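Local structure of uncharacterized protein (Leptospira interrogans serogroup Icterohaemorrhagiae serovar copenhageni, 6OE6) at residues Thr42-Ile54 with Asp122-Tyr135. The protein is of unknown function but is probably a membrane-attached lipoprotein of a pathogenic spirochaete. Numbering follows the deposited sequence. Where two conformers were deposited one is given.
Sequences TRKNLIFPDDKTI and DEVEFLVRSTRTPY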
ATOM      1  N   THR A  42      -0.927 -10.455   0.508  1.00 47.37           N
ATOM      2  CA  THR A  42       0.387 -10.589   1.130  1.00 46.06           C
ATOM      3  C   THR A  42       0.838  -9.232   1.647  1.00 46.88           C
ATOM      4  O   THR A  42       0.407  -8.183   1.160  1.00 41.20           O
ATOM      5  CB  THR A  42       1.432 -11.149   0.163  1.00 49.80           C
ATOM      6  OG1 THR A  42       2.703 -11.168   0.818  1.00 56.55           O
ATOM      7  CG2 THR A  42       1.525 -10.286  -1.087  1.00 46.01           C
ATOM      8  N   ARG A  43       1.726  -9.270   2.641  1.00 43.59           N
ATOM      9  CA  ARG A  43       2.292  -8.049   3.199  1.00 42.05           C
ATOM     10  C   ARG A  43       3.809  -8.126   3.280  1.00 42.15           C
ATOM     11  O   ARG A  43       4.418  -7.350   4.018  1.00 46.28           O
ATOM     12  CB  ARG A  43       1.691  -7.753   4.581  1.00 42.18           C
ATOM     13  CG  ARG A  43       1.909  -8.869   5.593  1.00 49.85           C
ATOM     14  CD  ARG A  43       1.525  -8.471   7.018  1.00 50.81           C
ATOM     15  NE  ARG A  43       0.080  -8.334   7.203  1.00 47.85           N
ATOM     16  CZ  ARG A  43      -0.516  -7.279   7.753  1.00 48.89           C
ATOM     17  NH1 ARG A  43       0.205  -6.251   8.186  1.00 52.32           N
ATOM     18  NH2 ARG A  43      -1.839  -7.257   7.881  1.00 49.67           N
ATOM     19  N   LYS A  44       4.432  -9.066   2.564  1.00 46.09           N
ATOM     20  CA  LYS A  44       5.868  -9.295   2.661  1.00 47.12           C
ATOM     21  C   LYS A  44       6.549  -9.064   1.318  1.00 42.43           C
ATOM     22  O   LYS A  44       6.025  -9.454   0.265  1.00 41.34           O
ATOM     23  CB  LYS A  44       6.177 -10.727   3.164  1.00 48.76           C
ATOM     24  N   ASN A  45       7.730  -8.434   1.371  1.00 37.53           N
ATOM     25  CA  ASN A  45       8.612  -8.278   0.214  1.00 41.47           C
ATOM     26  C   ASN A  45       7.884  -7.631  -0.964  1.00 42.40           C
ATOM     27  O   ASN A  45       7.999  -8.069  -2.108  1.00 35.19           O
ATOM     28  CB  ASN A  45       9.224  -9.623  -0.205  1.00 46.34           C
ATOM     29  CG  ASN A  45       9.987 -10.306   0.928  1.00 67.72           C
ATOM     30  OD1 ASN A  45       9.726 -11.467   1.254  1.00 71.86           O
ATOM     31  ND2 ASN A  45      10.934  -9.592   1.524  1.00 76.86           N
ATOM     32  N   LEU A  46       7.121  -6.579  -0.690  1.00 32.62           N
ATOM     33  CA  LEU A  46       6.347  -5.945  -1.747  1.00 32.96           C
ATOM     34  C   LEU A  46       7.237  -4.988  -2.538  1.00 31.33           C
ATOM     35  O   LEU A  46       7.786  -4.018  -1.979  1.00 31.24           O
ATOM     36  CB  LEU A  46       5.143  -5.228  -1.154  1.00 29.41           C
ATOM     37  CG  LEU A  46       4.128  -6.083  -0.398  1.00 33.21           C
ATOM     38  CD1 LEU A  46       3.096  -5.160   0.244  1.00 32.10           C
ATOM     39  CD2 LEU A  46       3.439  -7.056  -1.358  1.00 32.22           C
ATOM     40  N   ILE A  47       7.398  -5.288  -3.830  1.00 31.26           N
ATOM     41  CA  ILE A  47       8.255  -4.533  -4.740  1.00 28.95           C
ATOM     42  C   ILE A  47       7.454  -4.275  -6.010  1.00 30.45           C
ATOM     43  O   ILE A  47       7.182  -5.204  -6.777  1.00 31.71           O
ATOM     44  CB  ILE A  47       9.553  -5.283  -5.068  1.00 35.03           C
ATOM     45  CG1 ILE A  47      10.349  -5.565  -3.789  1.00 39.39           C
ATOM     46  CG2 ILE A  47      10.383  -4.501  -6.069  1.00 37.51           C
ATOM     47  CD1 ILE A  47      11.552  -6.421  -4.049  1.00 44.29           C
ATOM     48  N   PHE A  48       7.076  -3.026  -6.228  1.00 28.56           N
ATOM     49  CA  PHE A  48       6.198  -2.630  -7.324  1.00 30.03           C
ATOM     50  C   PHE A  48       6.947  -1.738  -8.316  1.00 28.30           C
ATOM     51  O   PHE A  48       7.858  -0.981  -7.940  1.00 30.91           O
ATOM     52  CB  PHE A  48       4.966  -1.881  -6.786  1.00 29.24           C
ATOM     53  CG  PHE A  48       4.138  -2.678  -5.792  1.00 33.25           C
ATOM     54  CD1 PHE A  48       3.857  -4.021  -6.008  1.00 30.58           C
ATOM     55  CD2 PHE A  48       3.617  -2.072  -4.650  1.00 27.25           C
ATOM     56  CE1 PHE A  48       3.094  -4.754  -5.104  1.00 36.62           C
ATOM     57  CE2 PHE A  48       2.856  -2.797  -3.747  1.00 29.00           C
ATOM     58  CZ  PHE A  48       2.594  -4.139  -3.971  1.00 32.56           C
ATOM     59  N   PRO A  49       6.604  -1.805  -9.595  1.00 31.70           N
ATOM     60  CA  PRO A  49       7.233  -0.932 -10.585  1.00 28.95           C
ATOM     61  C   PRO A  49       6.605   0.453 -10.541  1.00 31.15           C
ATOM     62  O   PRO A  49       5.550   0.653  -9.951  1.00 32.01           O
ATOM     63  CB  PRO A  49       6.912  -1.637 -11.908  1.00 37.15           C
ATOM     64  CG  PRO A  49       5.541  -2.213 -11.642  1.00 37.69           C
ATOM     65  CD  PRO A  49       5.569  -2.667 -10.191  1.00 30.58           C
ATOM     66  N   ASP A  50       7.262   1.404 -11.209  1.00 33.03           N
ATOM     67  CA  ASP A  50       6.791   2.788 -11.230  1.00 35.05           C
ATOM     68  C   ASP A  50       5.888   3.089 -12.419  1.00 42.71           C
ATOM     69  O   ASP A  50       5.531   4.255 -12.641  1.00 39.08           O
ATOM     70  CB  ASP A  50       7.982   3.757 -11.222  1.00 36.96           C
ATOM     71  CG  ASP A  50       8.723   3.822 -12.563  1.00 48.58           C
ATOM     72  OD1 ASP A  50       8.595   2.918 -13.420  1.00 43.13           O
ATOM     73  OD2 ASP A  50       9.454   4.812 -12.758  1.00 56.24           O
ATOM     74  N   ASP A  51       5.518   2.077 -13.204  1.00 36.06           N
ATOM     75  CA  ASP A  51       4.743   2.333 -14.409  1.00 35.82           C
ATOM     76  C   ASP A  51       3.399   1.610 -14.414  1.00 35.45           C
ATOM     77  O   ASP A  51       2.769   1.488 -15.478  1.00 40.99           O
ATOM     78  CB  ASP A  51       5.565   1.977 -15.651  1.00 39.22           C
ATOM     79  CG  ASP A  51       5.913   0.504 -15.738  1.00 46.27           C
ATOM     80  OD1 ASP A  51       5.627  -0.262 -14.803  1.00 38.94           O
ATOM     81  OD2 ASP A  51       6.474   0.103 -16.787  1.00 48.96           O
ATOM     82  N   LYS A  52       2.967   1.121 -13.255  1.00 34.79           N
ATOM     83  CA  LYS A  52       1.656   0.515 -13.086  0.53 35.08           C
ATOM     84  C   LYS A  52       0.968   1.148 -11.888  1.00 32.52           C
ATOM     85  O   LYS A  52       1.615   1.523 -10.905  1.00 32.75           O
ATOM     86  CB  LYS A  52       1.741  -1.004 -12.863  0.53 37.75           C
ATOM     87  CG  LYS A  52       2.405  -1.778 -14.000  0.53 39.40           C
ATOM     88  CD  LYS A  52       1.568  -1.771 -15.261  0.53 46.44           C
ATOM     89  CE  LYS A  52       2.201  -2.651 -16.336  0.53 51.15           C
ATOM     90  NZ  LYS A  52       1.435  -2.651 -17.617  0.53 53.50           N
ATOM     91  N   THR A  53      -0.349   1.266 -11.977  1.00 32.73           N
ATOM     92  CA  THR A  53      -1.096   1.807 -10.847  1.00 32.49           C
ATOM     93  C   THR A  53      -1.213   0.722  -9.782  1.00 31.09           C
ATOM     94  O   THR A  53      -1.572  -0.419 -10.082  1.00 32.75           O
ATOM     95  CB  THR A  53      -2.455   2.332 -11.323  1.00 33.09           C
ATOM     96  OG1 THR A  53      -2.237   3.497 -12.136  1.00 34.97           O
ATOM     97  CG2 THR A  53      -3.347   2.739 -10.143  1.00 33.40           C
ATOM     98  N   ILE A  54      -0.837   1.060  -8.549  1.00 24.81           N
ATOM     99  CA  ILE A  54      -0.776   0.103  -7.445  1.00 23.98           C
ATOM    100  C   ILE A  54      -2.127   0.140  -6.748  1.00 28.17           C
ATOM    101  O   ILE A  54      -2.460   1.144  -6.116  1.00 26.85           O
ATOM    102  CB  ILE A  54       0.344   0.451  -6.466  1.00 23.19           C
ATOM    103  CG1 ILE A  54       1.731   0.441  -7.174  1.00 23.65           C
ATOM    104  CG2 ILE A  54       0.284  -0.498  -5.210  1.00 25.09           C
ATOM    105  CD1 ILE A  54       2.854   1.219  -6.421  1.00 23.97           C
ATOM    106  N   ASP A 122      -3.239  -1.045  11.554  1.00 36.55           N
ATOM    107  CA  ASP A 122      -2.422  -1.908  10.718  1.00 36.91           C
ATOM    108  C   ASP A 122      -1.575  -1.023   9.818  1.00 34.24           C
ATOM    109  O   ASP A 122      -1.866   0.162   9.630  1.00 31.57           O
ATOM    110  CB  ASP A 122      -3.280  -2.856   9.883  1.00 39.05           C
ATOM    111  CG  ASP A 122      -2.632  -4.202   9.669  1.00 43.60           C
ATOM    112  OD1 ASP A 122      -1.393  -4.314   9.769  1.00 41.62           O
ATOM    113  OD2 ASP A 122      -3.384  -5.159   9.405  1.00 44.99           O
ATOM    114  N   GLU A 123      -0.504  -1.606   9.293  1.00 31.27           N
ATOM    115  CA  GLU A 123       0.385  -0.870   8.406  1.00 29.62           C
ATOM    116  C   GLU A 123       1.210  -1.871   7.613  1.00 32.90           C
ATOM    117  O   GLU A 123       1.364  -3.025   8.009  1.00 33.82           O
ATOM    118  CB  GLU A 123       1.291   0.094   9.189  1.00 34.07           C
ATOM    119  CG  GLU A 123       2.353  -0.588  10.018  1.00 39.68           C
ATOM    120  CD  GLU A 123       3.034   0.375  10.973  1.00 51.81           C
ATOM    121  OE1 GLU A 123       2.325   0.982  11.806  1.00 59.89           O
ATOM    122  OE2 GLU A 123       4.265   0.530  10.885  1.00 54.75           O
ATOM    123  N   VAL A 124       1.741  -1.406   6.489  1.00 28.55           N
ATOM    124  CA  VAL A 124       2.462  -2.260   5.551  1.00 30.27           C
ATOM    125  C   VAL A 124       3.436  -1.389   4.764  1.00 28.77           C
ATOM    126  O   VAL A 124       3.131  -0.238   4.429  1.00 26.36           O
ATOM    127  CB  VAL A 124       1.483  -3.007   4.612  1.00 28.58           C
ATOM    128  CG1 VAL A 124       0.690  -2.015   3.768  1.00 25.14           C
ATOM    129  CG2 VAL A 124       2.235  -4.027   3.731  1.00 30.02           C
ATOM    130  N   GLU A 125       4.622  -1.928   4.498  1.00 29.94           N
ATOM    131  CA  GLU A 125       5.624  -1.264   3.671  1.00 27.76           C
ATOM    132  C   GLU A 125       5.674  -1.857   2.262  1.00 29.64           C
ATOM    133  O   GLU A 125       5.476  -3.061   2.068  1.00 27.88           O
ATOM    134  CB  GLU A 125       7.009  -1.385   4.309  1.00 26.80           C
ATOM    135  CG  GLU A 125       7.133  -0.680   5.643  1.00 42.15           C
ATOM    136  CD  GLU A 125       8.488  -0.917   6.286  1.00 43.11           C
ATOM    137  OE1 GLU A 125       8.749  -2.053   6.748  1.00 43.94           O
ATOM    138  OE2 GLU A 125       9.289   0.032   6.311  1.00 43.22           O
ATOM    139  N   PHE A 126       6.001  -1.011   1.283  1.00 25.56           N
ATOM    140  CA  PHE A 126       6.307  -1.493  -0.062  1.00 29.63           C
ATOM    141  C   PHE A 126       7.339  -0.584  -0.731  1.00 26.45           C
ATOM    142  O   PHE A 126       7.521   0.568  -0.346  1.00 28.67           O
ATOM    143  CB  PHE A 126       5.032  -1.628  -0.925  1.00 25.70           C
ATOM    144  CG  PHE A 126       4.278  -0.338  -1.168  1.00 23.21           C
ATOM    145  CD1 PHE A 126       4.649   0.500  -2.213  1.00 23.19           C
ATOM    146  CD2 PHE A 126       3.160   0.023  -0.387  1.00 24.14           C
ATOM    147  CE1 PHE A 126       3.933   1.695  -2.466  1.00 24.84           C
ATOM    148  CE2 PHE A 126       2.425   1.191  -0.658  1.00 24.92           C
ATOM    149  CZ  PHE A 126       2.826   2.034  -1.687  1.00 23.93           C
ATOM    150  N   LEU A 127       8.065  -1.141  -1.707  1.00 26.91           N
ATOM    151  CA  LEU A 127       9.028  -0.393  -2.511  1.00 25.31           C
ATOM    152  C   LEU A 127       8.430  -0.112  -3.886  1.00 34.34           C
ATOM    153  O   LEU A 127       7.696  -0.951  -4.417  1.00 33.36           O
ATOM    154  CB  LEU A 127      10.322  -1.187  -2.710  1.00 32.74           C
ATOM    155  CG  LEU A 127      11.141  -1.506  -1.479  1.00 49.19           C
ATOM    156  CD1 LEU A 127      12.396  -2.270  -1.909  1.00 53.74           C
ATOM    157  CD2 LEU A 127      11.501  -0.227  -0.774  1.00 48.22           C
ATOM    158  N   VAL A 128       8.753   1.062  -4.451  1.00 27.31           N
ATOM    159  CA  VAL A 128       8.495   1.395  -5.862  1.00 26.48           C
ATOM    160  C   VAL A 128       9.845   1.543  -6.547  1.00 30.68           C
ATOM    161  O   VAL A 128      10.704   2.300  -6.079  1.00 32.42           O
ATOM    162  CB  VAL A 128       7.679   2.689  -6.012  1.00 23.05           C
ATOM    163  CG1 VAL A 128       7.477   3.025  -7.500  1.00 26.53           C
ATOM    164  CG2 VAL A 128       6.336   2.538  -5.308  1.00 24.64           C
ATOM    165  N   ARG A 129      10.050   0.824  -7.655  1.00 35.95           N
ATOM    166  CA  ARG A 129      11.335   0.872  -8.332  1.00 40.52           C
ATOM    167  C   ARG A 129      11.197   1.301  -9.786  1.00 49.33           C
ATOM    168  O   ARG A 129      10.176   1.047 -10.430  1.00 43.26           O
ATOM    169  CB  ARG A 129      12.031  -0.483  -8.275  1.00 46.99           C
ATOM    170  CG  ARG A 129      12.399  -0.861  -6.864  1.00 51.64           C
ATOM    171  CD  ARG A 129      13.255  -2.090  -6.849  1.00 55.54           C
ATOM    172  NE  ARG A 129      14.560  -1.886  -7.477  1.00 56.30           N
ATOM    173  CZ  ARG A 129      14.918  -2.399  -8.651  1.00 65.67           C
ATOM    174  NH1 ARG A 129      14.067  -3.148  -9.344  1.00 65.03           N
ATOM    175  NH2 ARG A 129      16.133  -2.172  -9.130  1.00 68.49           N
ATOM    176  N   SER A 130      12.235   1.965 -10.288  1.00 94.61           N
ATOM    177  CA  SER A 130      12.315   2.269 -11.709  1.00 94.86           C
ATOM    178  C   SER A 130      12.388   0.978 -12.509  1.00 96.04           C
ATOM    179  O   SER A 130      13.170   0.078 -12.187  1.00 91.05           O
ATOM    180  CB  SER A 130      13.539   3.132 -12.009  1.00 92.75           C
ATOM    181  OG  SER A 130      13.278   4.501 -11.761  1.00 94.80           O
ATOM    182  N   THR A 131      11.572   0.892 -13.556  1.00104.01           N
ATOM    183  CA  THR A 131      11.552  -0.279 -14.423  1.00108.58           C
ATOM    184  C   THR A 131      12.858  -0.404 -15.202  1.00111.97           C
ATOM    185  O   THR A 131      12.885  -0.200 -16.421  1.00112.02           O
ATOM    186  CB  THR A 131      10.349  -0.211 -15.374  1.00105.51           C
ATOM    187  OG1 THR A 131      10.146   1.140 -15.808  1.00 97.45           O
ATOM    188  CG2 THR A 131       9.093  -0.690 -14.668  1.00101.15           C
ATOM    189  N   ARG A 132      13.944  -0.743 -14.496  1.00112.49           N
ATOM    190  CA  ARG A 132      15.272  -0.884 -15.087  1.00110.62           C
ATOM    191  C   ARG A 132      16.241  -1.529 -14.097  1.00100.82           C
ATOM    192  O   ARG A 132      16.773  -0.841 -13.217  1.00103.73           O
ATOM    193  CB  ARG A 132      15.806   0.479 -15.540  1.00114.66           C
ATOM    194  N   THR A 133      16.462  -2.857 -14.243  1.00 89.12           N
ATOM    195  CA  THR A 133      17.329  -3.769 -13.481  1.00 84.82           C
ATOM    196  C   THR A 133      16.599  -4.343 -12.268  1.00 86.27           C
ATOM    197  O   THR A 133      16.067  -3.588 -11.443  1.00 87.07           O
ATOM    198  CB  THR A 133      18.632  -3.097 -13.030  1.00 84.90           C
ATOM    199  OG1 THR A 133      19.341  -2.602 -14.172  1.00 82.95           O
ATOM    200  CG2 THR A 133      19.521  -4.093 -12.277  1.00 83.68           C
ATOM    201  N   PRO A 134      16.565  -5.669 -12.118  1.00 87.15           N
ATOM    202  CA  PRO A 134      15.760  -6.272 -11.048  1.00 91.56           C
ATOM    203  C   PRO A 134      16.364  -6.090  -9.661  1.00 94.66           C
ATOM    204  O   PRO A 134      17.578  -5.933  -9.489  1.00 88.65           O
ATOM    205  CB  PRO A 134      15.708  -7.756 -11.437  1.00 92.25           C
ATOM    206  CG  PRO A 134      16.911  -7.969 -12.296  1.00 90.73           C
ATOM    207  CD  PRO A 134      17.118  -6.680 -13.038  1.00 89.40           C
ATOM    208  N   TYR A 135      15.479  -6.123  -8.663  1.00 92.17           N
ATOM    209  CA  TYR A 135      15.841  -5.997  -7.255  1.00 95.81           C
ATOM    210  C   TYR A 135      16.079  -7.391  -6.680  1.00 99.19           C
ATOM    211  O   TYR A 135      15.153  -8.209  -6.619  1.00 98.36           O
ATOM    212  CB  TYR A 135      14.729  -5.270  -6.490  1.00 95.48           C
ATOM    213  CG  TYR A 135      15.059  -4.859  -5.061  1.00 97.04           C
ATOM    214  CD1 TYR A 135      14.928  -5.759  -4.007  1.00100.25           C
ATOM    215  CD2 TYR A 135      15.476  -3.564  -4.767  1.00 95.86           C
ATOM    216  CE1 TYR A 135      15.216  -5.386  -2.703  1.00102.16           C
ATOM    217  CE2 TYR A 135      15.767  -3.180  -3.468  1.00 97.60           C
ATOM    218  CZ  TYR A 135      15.636  -4.096  -2.439  1.00100.72           C
ATOM    219  OH  TYR A 135      15.926  -3.726  -1.146  1.00102.90           O
TER
HETATM  220  O   HOH W   1       5.185  -4.556   5.739  1.00 37.02           O
HETATM  221  O   HOH W   2       2.879  -5.266   7.593  1.00 43.42           O
HETATM  222  O   HOH W   3       6.742  -5.401   2.158  1.00 38.97           O
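A short parallel edge strand, Ile47-Pro49, closes one side of a mixed beta sheet by pairing with Leu127-Arg129, the end of strand 119-129. Leu127 N gives its hydrogen to Leu46 O (2.9 Å), Phe48 N returns one to Leu127 O (2.8 Å), and Arg129 N donates to Phe48 O (2.9 Å). Before this ladder begins the two backbones separate, and water takes over: one molecule accepts from Leu46 N and donates to Glu125 O, another joins Arg43 NH1 to Glu123 O. Farther out, Arg43 meets Asp122 end-on, NH1 to OD1 and NH2 to OD2 (both 3.0 Å), with the two flat groups only 17° apart. Tyr58 OH is hydrogen-bonded to Asp122 OD2 and Gly14 O to Arg43 NH2, which probably helps to fix both groups.

On the inner face the Phe48 ring crosses that of Phe126 with planes at 47°, and Phe48 CD2 lies 3.7 Å from Phe126 CD1. Ile54 CD1, coming from the facing sheet, touches Phe126 CE1 and Val128 CG2; Trp18 of that sheet also meets Phe48. On the other face Ile47, its CG1 beside the backbone N (chi1 -59°), sends CD1 to Tyr135 CD1, and its CG2 lies along Arg129 CD. Two sheets packed face to face are consistent with a beta sandwich, whose mixed sheet ends in a parallel edge strand.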